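Local coordinates for putative protein-disulfide isomerase (Pseudomonas syringae pv. tomato, PDB 3GN3) that probably takes part in thiol-disulfide exchange as a member of the DsbA family, though its precise function has not been established, at residues 19-24 with 145-150; 33-38 with 175-180; 60-65 with 113-118. All coordinates share one frame; numbering follows the deposited sequence.

Contact 1: 19-24 with 145-150; sequences EVFLEP and KYARQN
Glu19 OE1 is gripped twice: Tyr146 OH donates a 2.9 Å hydrogen bond to it, and Arg53 from the neighbouring strand 48-54 forms a salt bridge with the same oxygen. The phenol uses the syn lone pair of OE1; this oxygen lies at the edge of the tyrosine ring, near its plane, and the carboxylate plane is turned 33° from that of the ring. With an acid, a guanidinium and a phenol gathered here, the carboxylate would be expected to stay ionised although Glu19 is buried. Tyr146 reaches it because CG stands anti to the backbone N (chi1 -176°), which sends the ring away from helix 137-150 toward strand 16-22. The arrangement is consistent with the thioredoxin-like part of a DsbA-family fold: the strand is the central one of the sheet, and its alternate residues Glu19 and Phe21 face the helix, which packs across it with the short segment axes 11.0 Å apart.

Phe21, two residues along the strand from Glu19, packs between the strand and the helix. Its CZ touches Tyr146 CE2 at 3.8 Å, the two side chains crossing at roughly a right angle, and its CE1 comes within 3.7 Å of Ala147 CA, where the small methyl group lets the ring approach the helix backbone. One face of the tyrosine ring is covered by the amide of Asn150, whose ND2 sits 3.6 Å above the ring centre and donates to Tyr146 O at 2.9 Å. That carbonyl also accepts from Asn150 N, on the opposite face of its plane. Asn150 OD1 bonds to Gln149 NE2 of a second subunit.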
loop_
_atom_site.group_PDB
_atom_site.type_symbol
_atom_site.label_atom_id
_atom_site.label_comp_id
_atom_site.label_asym_id
_atom_site.label_seq_id
_atom_site.Cartn_x
_atom_site.Cartn_y
_atom_site.Cartn_z
ATOM N N GLU A 19 -14.017 3.480 9.932
ATOM C CA GLU A 19 -12.723 3.912 10.462
ATOM C C GLU A 19 -12.335 5.253 9.891
ATOM O O GLU A 19 -12.454 5.474 8.679
ATOM C CB GLU A 19 -11.651 2.881 10.178
ATOM C CG GLU A 19 -11.994 1.534 10.736
ATOM C CD GLU A 19 -10.950 0.510 10.421
ATOM O OE1 GLU A 19 -9.871 0.536 11.054
ATOM O OE2 GLU A 19 -11.208 -0.318 9.530
ATOM N N VAL A 20 -11.883 6.153 10.758
ATOM C CA VAL A 20 -11.511 7.493 10.334
ATOM C C VAL A 20 -10.109 7.819 10.826
ATOM O O VAL A 20 -9.829 7.725 12.036
ATOM C CB VAL A 20 -12.475 8.570 10.897
ATOM C CG1 VAL A 20 -12.247 9.885 10.185
ATOM C CG2 VAL A 20 -13.922 8.140 10.747
ATOM N N PHE A 21 -9.249 8.219 9.887
ATOM C CA PHE A 21 -7.860 8.542 10.166
ATOM C C PHE A 21 -7.766 10.023 10.375
ATOM O O PHE A 21 -8.111 10.805 9.493
ATOM C CB PHE A 21 -6.941 8.080 9.015
ATOM C CG PHE A 21 -6.773 6.591 8.941
ATOM C CD1 PHE A 21 -5.678 5.973 9.557
ATOM C CD2 PHE A 21 -7.733 5.792 8.304
ATOM C CE1 PHE A 21 -5.519 4.569 9.519
ATOM C CE2 PHE A 21 -7.595 4.385 8.255
ATOM C CZ PHE A 21 -6.478 3.775 8.863
ATOM N N LEU A 22 -7.298 10.417 11.549
ATOM C CA LEU A 22 -7.305 11.821 11.917
ATOM C C LEU A 22 -5.924 12.296 12.355
ATOM O O LEU A 22 -5.228 11.608 13.107
ATOM C CB LEU A 22 -8.342 12.091 13.018
ATOM C CG LEU A 22 -9.830 11.775 12.774
ATOM C CD1 LEU A 22 -10.601 11.742 14.119
ATOM C CD2 LEU A 22 -10.488 12.763 11.780
ATOM N N GLU A 23 -5.524 13.453 11.845
ATOM C CA GLU A 23 -4.389 14.184 12.389
ATOM C C GLU A 23 -4.977 15.209 13.368
ATOM O O GLU A 23 -5.745 16.088 12.954
ATOM C CB GLU A 23 -3.563 14.848 11.258
ATOM C CG GLU A 23 -2.734 16.088 11.642
ATOM C CD GLU A 23 -1.690 15.833 12.738
ATOM O OE1 GLU A 23 -0.834 14.922 12.572
ATOM O OE2 GLU A 23 -1.730 16.566 13.762
ATOM N N PRO A 24 -4.631 15.101 14.662
ATOM C CA PRO A 24 -5.277 15.916 15.724
ATOM C C PRO A 24 -5.210 17.434 15.540
ATOM O O PRO A 24 -6.063 18.148 16.087
ATOM C CB PRO A 24 -4.522 15.520 17.002
ATOM C CG PRO A 24 -3.776 14.244 16.641
ATOM C CD PRO A 24 -3.503 14.307 15.178
ATOM N N LYS A 145 1.876 2.128 11.739
ATOM C CA LYS A 145 1.996 0.908 10.967
ATOM C C LYS A 145 0.675 0.543 10.226
ATOM O O LYS A 145 0.686 0.129 9.050
ATOM C CB LYS A 145 2.471 -0.212 11.899
ATOM C CG LYS A 145 3.105 -1.373 11.199
ATOM C CD LYS A 145 3.622 -2.368 12.201
ATOM C CE LYS A 145 3.853 -3.728 11.549
ATOM N NZ LYS A 145 4.735 -4.584 12.400
ATOM N N TYR A 146 -0.457 0.711 10.904
ATOM C CA TYR A 146 -1.746 0.336 10.340
ATOM C C TYR A 146 -2.115 1.299 9.207
ATOM O O TYR A 146 -2.565 0.872 8.122
ATOM C CB TYR A 146 -2.807 0.320 11.445
ATOM C CG TYR A 146 -4.177 -0.145 11.028
ATOM C CD1 TYR A 146 -4.439 -1.494 10.768
ATOM C CD2 TYR A 146 -5.217 0.766 10.906
ATOM C CE1 TYR A 146 -5.721 -1.918 10.391
ATOM C CE2 TYR A 146 -6.489 0.369 10.527
ATOM C CZ TYR A 146 -6.741 -0.969 10.273
ATOM O OH TYR A 146 -8.026 -1.340 9.915
ATOM N N ALA A 147 -1.887 2.591 9.471
ATOM C CA ALA A 147 -2.077 3.663 8.488
ATOM C C ALA A 147 -1.252 3.407 7.219
ATOM O O ALA A 147 -1.797 3.322 6.103
ATOM C CB ALA A 147 -1.737 5.012 9.104
ATOM N N ARG A 148 0.058 3.276 7.399
ATOM C CA ARG A 148 0.971 2.923 6.311
ATOM C C ARG A 148 0.571 1.672 5.517
ATOM O O ARG A 148 0.623 1.687 4.287
ATOM C CB ARG A 148 2.403 2.820 6.833
ATOM C CG ARG A 148 2.920 4.158 7.268
ATOM C CD ARG A 148 4.175 4.011 8.080
ATOM N NE ARG A 148 4.783 5.309 8.342
ATOM C CZ ARG A 148 5.864 5.514 9.091
ATOM N NH1 ARG A 148 6.478 4.505 9.703
ATOM N NH2 ARG A 148 6.333 6.747 9.230
ATOM N N GLN A 149 0.163 0.598 6.198
ATOM C CA GLN A 149 -0.226 -0.640 5.485
ATOM C C GLN A 149 -1.436 -0.400 4.581
ATOM O O GLN A 149 -1.566 -1.007 3.503
ATOM C CB GLN A 149 -0.532 -1.756 6.466
ATOM C CG GLN A 149 -0.696 -3.117 5.812
ATOM C CD GLN A 149 -1.154 -4.187 6.819
ATOM O OE1 GLN A 149 -0.370 -4.626 7.674
ATOM N NE2 GLN A 149 -2.418 -4.603 6.722
ATOM N N ASN A 150 -2.314 0.494 5.032
ATOM C CA ASN A 150 -3.506 0.842 4.279
ATOM C C ASN A 150 -3.302 1.996 3.286
ATOM O O ASN A 150 -4.219 2.328 2.530
ATOM C CB ASN A 150 -4.689 1.081 5.228
ATOM C CG ASN A 150 -5.242 -0.224 5.781
ATOM O OD1 ASN A 150 -5.967 -0.945 5.077
ATOM N ND2 ASN A 150 -4.884 -0.556 7.048
#

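Contact 2: 33-38 with 175-180; sequences FFKLDD and SKWVSD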
loop_
_atom_site.group_PDB
_atom_site.type_symbol
_atom_site.label_atom_id
_atom_site.label_comp_id
_atom_site.label_asym_id
_atom_site.label_seq_id
_atom_site.Cartn_x
_atom_site.Cartn_y
_atom_site.Cartn_z
ATOM N N PHE A 33 -13.871 15.371 13.035
ATOM C CA PHE A 33 -13.864 14.905 14.416
ATOM C C PHE A 33 -15.138 15.346 15.141
ATOM O O PHE A 33 -15.850 14.529 15.727
ATOM C CB PHE A 33 -12.613 15.414 15.152
ATOM C CG PHE A 33 -12.629 15.141 16.628
ATOM C CD1 PHE A 33 -12.444 13.850 17.109
ATOM C CD2 PHE A 33 -12.858 16.179 17.536
ATOM C CE1 PHE A 33 -12.458 13.591 18.479
ATOM C CE2 PHE A 33 -12.869 15.933 18.921
ATOM C CZ PHE A 33 -12.673 14.640 19.393
ATOM N N PHE A 34 -15.415 16.644 15.078
ATOM C CA PHE A 34 -16.649 17.203 15.620
ATOM C C PHE A 34 -17.963 16.709 14.971
ATOM O O PHE A 34 -19.033 17.131 15.388
ATOM C CB PHE A 34 -16.595 18.739 15.640
ATOM C CG PHE A 34 -15.679 19.304 16.703
ATOM C CD1 PHE A 34 -15.864 18.982 18.056
ATOM C CD2 PHE A 34 -14.645 20.168 16.364
ATOM C CE1 PHE A 34 -15.014 19.501 19.052
ATOM C CE2 PHE A 34 -13.793 20.693 17.355
ATOM C CZ PHE A 34 -13.985 20.356 18.701
ATOM N N LYS A 35 -17.899 15.804 13.993
ATOM C CA LYS A 35 -19.116 15.234 13.417
ATOM C C LYS A 35 -19.326 13.789 13.840
ATOM O O LYS A 35 -20.350 13.180 13.506
ATOM C CB LYS A 35 -19.103 15.330 11.890
ATOM C CG LYS A 35 -19.258 16.749 11.339
ATOM C CD LYS A 35 -19.547 16.727 9.831
ATOM C CE LYS A 35 -19.259 18.076 9.212
ATOM N NZ LYS A 35 -19.364 18.053 7.730
ATOM N N LEU A 36 -18.384 13.221 14.582
ATOM C CA LEU A 36 -18.486 11.801 14.896
ATOM C C LEU A 36 -19.596 11.468 15.898
ATOM O O LEU A 36 -20.180 10.380 15.835
ATOM C CB LEU A 36 -17.130 11.208 15.295
ATOM C CG LEU A 36 -16.045 11.224 14.206
ATOM C CD1 LEU A 36 -14.693 10.848 14.814
ATOM C CD2 LEU A 36 -16.389 10.319 13.004
ATOM N N ASP A 37 -19.905 12.407 16.802
ATOM C CA ASP A 37 -21.047 12.237 17.723
ATOM C C ASP A 37 -22.361 12.131 16.951
ATOM O O ASP A 37 -23.089 11.159 17.135
ATOM C CB ASP A 37 -21.128 13.349 18.772
ATOM C CG ASP A 37 -20.137 13.160 19.924
ATOM O OD1 ASP A 37 -19.895 14.141 20.672
ATOM O OD2 ASP A 37 -19.590 12.047 20.099
ATOM N N ASP A 38 -22.632 13.100 16.067
ATOM C CA ASP A 38 -23.810 13.036 15.187
ATOM C C ASP A 38 -23.815 11.757 14.412
ATOM O O ASP A 38 -24.850 11.103 14.312
ATOM C CB ASP A 38 -23.838 14.124 14.118
ATOM C CG ASP A 38 -23.614 15.480 14.658
ATOM O OD1 ASP A 38 -23.428 15.605 15.898
ATOM O OD2 ASP A 38 -23.613 16.420 13.816
ATOM N N SER A 175 -25.570 13.093 7.213
ATOM C CA SER A 175 -26.596 12.248 6.584
ATOM C C SER A 175 -26.068 11.573 5.325
ATOM O O SER A 175 -26.523 10.476 4.994
ATOM C CB SER A 175 -27.866 13.047 6.271
ATOM O OG SER A 175 -27.534 14.256 5.621
ATOM N N LYS A 176 -25.103 12.211 4.642
ATOM C CA LYS A 176 -24.412 11.530 3.534
ATOM C C LYS A 176 -23.540 10.367 4.044
ATOM O O LYS A 176 -23.618 9.253 3.484
ATOM C CB LYS A 176 -23.616 12.472 2.627
ATOM C CG LYS A 176 -23.049 11.752 1.414
ATOM C CD LYS A 176 -22.079 12.643 0.621
ATOM C CE LYS A 176 -21.066 11.823 -0.259
ATOM N NZ LYS A 176 -19.906 11.213 0.503
ATOM N N TRP A 177 -22.769 10.602 5.117
ATOM C CA TRP A 177 -22.004 9.519 5.750
ATOM C C TRP A 177 -22.906 8.365 6.099
ATOM O O TRP A 177 -22.541 7.217 5.865
ATOM C CB TRP A 177 -21.240 9.948 7.006
ATOM C CG TRP A 177 -20.152 10.983 6.788
ATOM C CD1 TRP A 177 -19.696 11.484 5.583
ATOM C CD2 TRP A 177 -19.361 11.606 7.808
ATOM N NE1 TRP A 177 -18.682 12.396 5.808
ATOM C CE2 TRP A 177 -18.456 12.489 7.160
ATOM C CE3 TRP A 177 -19.330 11.509 9.210
ATOM C CZ2 TRP A 177 -17.530 13.282 7.874
ATOM C CZ3 TRP A 177 -18.394 12.303 9.927
ATOM C CH2 TRP A 177 -17.511 13.172 9.250
ATOM N N VAL A 178 -24.090 8.664 6.634
ATOM C CA VAL A 178 -25.022 7.606 7.059
ATOM C C VAL A 178 -25.437 6.716 5.871
ATOM O O VAL A 178 -25.388 5.476 5.982
ATOM C CB VAL A 178 -26.270 8.177 7.827
ATOM C CG1 VAL A 178 -27.097 7.064 8.466
ATOM C CG2 VAL A 178 -25.840 9.180 8.882
ATOM N N SER A 179 -25.794 7.330 4.735
ATOM C CA SER A 179 -26.132 6.523 3.536
ATOM C C SER A 179 -24.912 5.832 2.942
ATOM O O SER A 179 -25.031 4.705 2.480
ATOM C CB SER A 179 -26.806 7.324 2.423
ATOM O OG SER A 179 -27.056 8.651 2.807
ATOM N N ASP A 180 -23.760 6.518 2.923
ATOM C CA ASP A 180 -22.497 5.920 2.454
ATOM C C ASP A 180 -22.193 4.666 3.264
ATOM O O ASP A 180 -21.880 3.618 2.689
ATOM C CB ASP A 180 -21.321 6.890 2.597
ATOM C CG ASP A 180 -21.406 8.075 1.649
ATOM O OD1 ASP A 180 -22.194 8.019 0.679
ATOM O OD2 ASP A 180 -20.669 9.068 1.869
#
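Lys35 rests its CB and CD methylenes against the CZ3-CH2 end of the Trp177 indole. Its CB is 3.7 Å from Trp177 CZ3, and farther along the chain CD reaches Trp177 CH2 at 4.1 Å. The lysine leaves its backbone with CG anti to the carbonyl carbon (chi1 -70°) and runs extended from there, crossing the indole at about a right angle. The ammonium group is thereby carried past the ring to the backbone oxygens of Ser170 and Asp172, so a single side chain gives apolar cover along its length and hydrogen bonds at its end.

Trp177 also has CG beside its backbone N, and its chi2 of -6° turns the six-membered ring toward residues 33-38, while NE1 is engaged by Ser169 O. Leu36 adds a looser contact, its CD2 branch lying 4.2 Å from Trp177 CZ3. On the helix itself, Lys176 NZ bridges to Asp180 OD2 at 2.7 Å, one turn on.

Residues 33-36 form a type I turn between helices 27-33 and 36-43. This turn following helix 27-33, packed beside the C-terminal helix 174-181, is consistent with a thioredoxin-like fold, as in DsbA-family proteins.

Contact 3: 60-65 with 113-118; sequences HMFSGV and NDIIAR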
loop_
_atom_site.group_PDB
_atom_site.type_symbol
_atom_site.label_atom_id
_atom_site.label_comp_id
_atom_site.label_asym_id
_atom_site.label_seq_id
_atom_site.Cartn_x
_atom_site.Cartn_y
_atom_site.Cartn_z
ATOM N N HIS A 60 3.007 18.560 10.260
ATOM C CA HIS A 60 2.484 19.098 11.522
ATOM C C HIS A 60 3.510 18.773 12.641
ATOM O O HIS A 60 3.459 17.698 13.246
ATOM C CB HIS A 60 1.099 18.491 11.818
ATOM C CG HIS A 60 0.017 18.987 10.908
ATOM N ND1 HIS A 60 -1.056 19.725 11.360
ATOM C CD2 HIS A 60 -0.137 18.887 9.564
ATOM C CE1 HIS A 60 -1.827 20.054 10.336
ATOM N NE2 HIS A 60 -1.293 19.558 9.236
ATOM N N MET A 61 4.442 19.694 12.893
ATOM C CA MET A 61 5.698 19.373 13.614
ATOM C C MET A 61 5.563 18.936 15.088
ATOM O O MET A 61 6.424 18.210 15.610
ATOM C CB MET A 61 6.757 20.474 13.427
ATOM C CG MET A 61 7.406 20.480 12.015
ATOM S SD MET A 61 8.561 21.819 11.554
ATOM C CE MET A 61 7.622 23.318 11.860
ATOM N N PHE A 62 4.474 19.324 15.748
ATOM C CA PHE A 62 4.241 18.815 17.093
ATOM C C PHE A 62 3.307 17.604 17.127
ATOM O O PHE A 62 2.823 17.215 18.198
ATOM C CB PHE A 62 3.776 19.926 18.059
ATOM C CG PHE A 62 4.908 20.602 18.806
ATOM C CD1 PHE A 62 5.069 21.979 18.749
ATOM C CD2 PHE A 62 5.815 19.856 19.554
ATOM C CE1 PHE A 62 6.128 22.617 19.436
ATOM C CE2 PHE A 62 6.874 20.473 20.244
ATOM C CZ PHE A 62 7.029 21.862 20.182
ATOM N N SER A 63 3.092 16.972 15.979
ATOM C CA SER A 63 2.142 15.876 15.897
ATOM C C SER A 63 2.548 14.697 16.772
ATOM O O SER A 63 1.705 14.107 17.465
ATOM C CB SER A 63 1.956 15.422 14.451
ATOM O OG SER A 63 1.062 14.324 14.368
ATOM N N GLY A 64 3.830 14.339 16.724
ATOM C CA GLY A 64 4.338 13.213 17.517
ATOM C C GLY A 64 4.128 13.370 19.020
ATOM O O GLY A 64 3.762 12.406 19.707
ATOM N N VAL A 65 4.347 14.584 19.523
ATOM C CA VAL A 65 4.117 14.889 20.929
ATOM C C VAL A 65 2.624 14.719 21.202
ATOM O O VAL A 65 2.221 13.969 22.102
ATOM C CB VAL A 65 4.520 16.336 21.277
ATOM C CG1 VAL A 65 4.169 16.657 22.723
ATOM C CG2 VAL A 65 5.978 16.574 21.006
ATOM N N ASN A 113 7.467 19.781 26.597
ATOM C CA ASN A 113 6.856 19.983 27.909
ATOM C C ASN A 113 5.838 21.118 27.938
ATOM O O ASN A 113 4.833 20.996 28.630
ATOM C CB ASN A 113 7.912 20.154 29.003
ATOM C CG ASN A 113 8.368 18.828 29.580
ATOM O OD1 ASN A 113 9.512 18.698 30.017
ATOM N ND2 ASN A 113 7.487 17.835 29.576
ATOM N N ASP A 114 6.084 22.196 27.185
ATOM C CA ASP A 114 5.086 23.263 27.017
ATOM C C ASP A 114 3.763 22.746 26.418
ATOM O O ASP A 114 2.680 23.013 26.957
ATOM C CB ASP A 114 5.636 24.401 26.166
ATOM C CG ASP A 114 6.761 25.139 26.843
ATOM O OD1 ASP A 114 6.709 25.271 28.089
ATOM O OD2 ASP A 114 7.698 25.592 26.144
ATOM N N ILE A 115 3.877 21.980 25.324
ATOM C CA ILE A 115 2.751 21.337 24.642
ATOM C C ILE A 115 1.987 20.397 25.581
ATOM O O ILE A 115 0.753 20.423 25.627
ATOM C CB ILE A 115 3.232 20.612 23.342
ATOM C CG1 ILE A 115 3.800 21.621 22.324
ATOM C CG2 ILE A 115 2.139 19.744 22.719
ATOM C CD1 ILE A 115 3.021 22.928 22.161
ATOM N N ILE A 116 2.713 19.594 26.348
ATOM C CA ILE A 116 2.058 18.687 27.294
ATOM C C ILE A 116 1.273 19.429 28.381
ATOM O O ILE A 116 0.124 19.082 28.673
ATOM C CB ILE A 116 3.037 17.710 27.945
ATOM C CG1 ILE A 116 3.627 16.786 26.878
ATOM C CG2 ILE A 116 2.331 16.901 29.050
ATOM C CD1 ILE A 116 4.722 15.860 27.405
ATOM N N ALA A 117 1.905 20.444 28.971
ATOM C CA ALA A 117 1.273 21.308 29.973
ATOM C C ALA A 117 -0.007 21.972 29.420
ATOM O O ALA A 117 -1.049 21.978 30.081
ATOM C CB ALA A 117 2.276 22.360 30.461
ATOM N N ARG A 118 0.100 22.491 28.191
ATOM C CA ARG A 118 -0.994 23.115 27.443
ATOM C C ARG A 118 -2.214 22.188 27.255
ATOM O O ARG A 118 -3.364 22.587 27.496
ATOM C CB ARG A 118 -0.468 23.576 26.087
ATOM C CG ARG A 118 -1.378 24.535 25.352
ATOM C CD ARG A 118 -0.757 25.886 25.288
ATOM N NE ARG A 118 -0.185 26.196 23.981
ATOM C CZ ARG A 118 1.112 26.224 23.698
ATOM N NH1 ARG A 118 2.011 25.929 24.617
ATOM N NH2 ARG A 118 1.514 26.541 22.483
#
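Ile115 stands squarely over the ring of Phe62, its CG1 3.6 Å from the ring centroid and just 2° off the ring normal. The pair joins the start of helix 63-73 to helix 112-123, probably within the helical region that DsbA-family proteins insert into their thioredoxin-like domain. So central is the placing that CG1 lies almost equally far from all six ring carbons, making this a CH-pi contact over the face and not a touch at the rim. Beyond it, Ile115 CD1 leans to one side of the ring and comes within 4.1 Å of Phe62 CE1. The isoleucine gets there with CG1 anti to its own carbonyl carbon (chi1 -63°), an orientation that assigns its two branches to different partners: CG1 and CD1 to the phenylalanine, CG2 to Val65.

Phe62 occupies the N-cap position of helix 63-73 and closes no hydrogen bond across the interface; its ring is directed at the second helix, while Pro112 of a third subunit packs against the same residue. Residues 60-63 make a type I turn, with Ser63 N bonded to His60 O, that leads the chain into the helix. Val65 lies one turn along, also pointing at helix 112-123, and crosses Ile115 at a slant. Ile66 adds to the packing on Ile115, and Cys69 to that on Ile116, so the interface extends farther along helix 63-73. Val65 touches with CG1 alone of its two methyls: this atom is 3.7 Å from Ile115 CG2 and 4.2 Å from Ile116 CG1.

All three contacts are buried, but contact 1 lies deepest, about 9 Å between its centre and that of the chain. It and contact 2 flank the same sheet: Glu19 and Phe21 face helix 137-150, whereas Val20 and Leu22 pack on Leu36 and Phe33. Contact 3 lies across the chain from contact 2, with nearest atoms about 13 Å apart, and is tied to contact 1 by a probable hydrogen bond between Glu23 OE1 and Ser63 OG. The chemistry differs accordingly: a buried carboxylate held by an arginine and a phenol, with aromatic packing, in contact 1, lysine methylenes on an indole in contact 2, and purely apolar packing of a helix start against a second helix in contact 3. Contacts 1 and 3 also meet the third subunit.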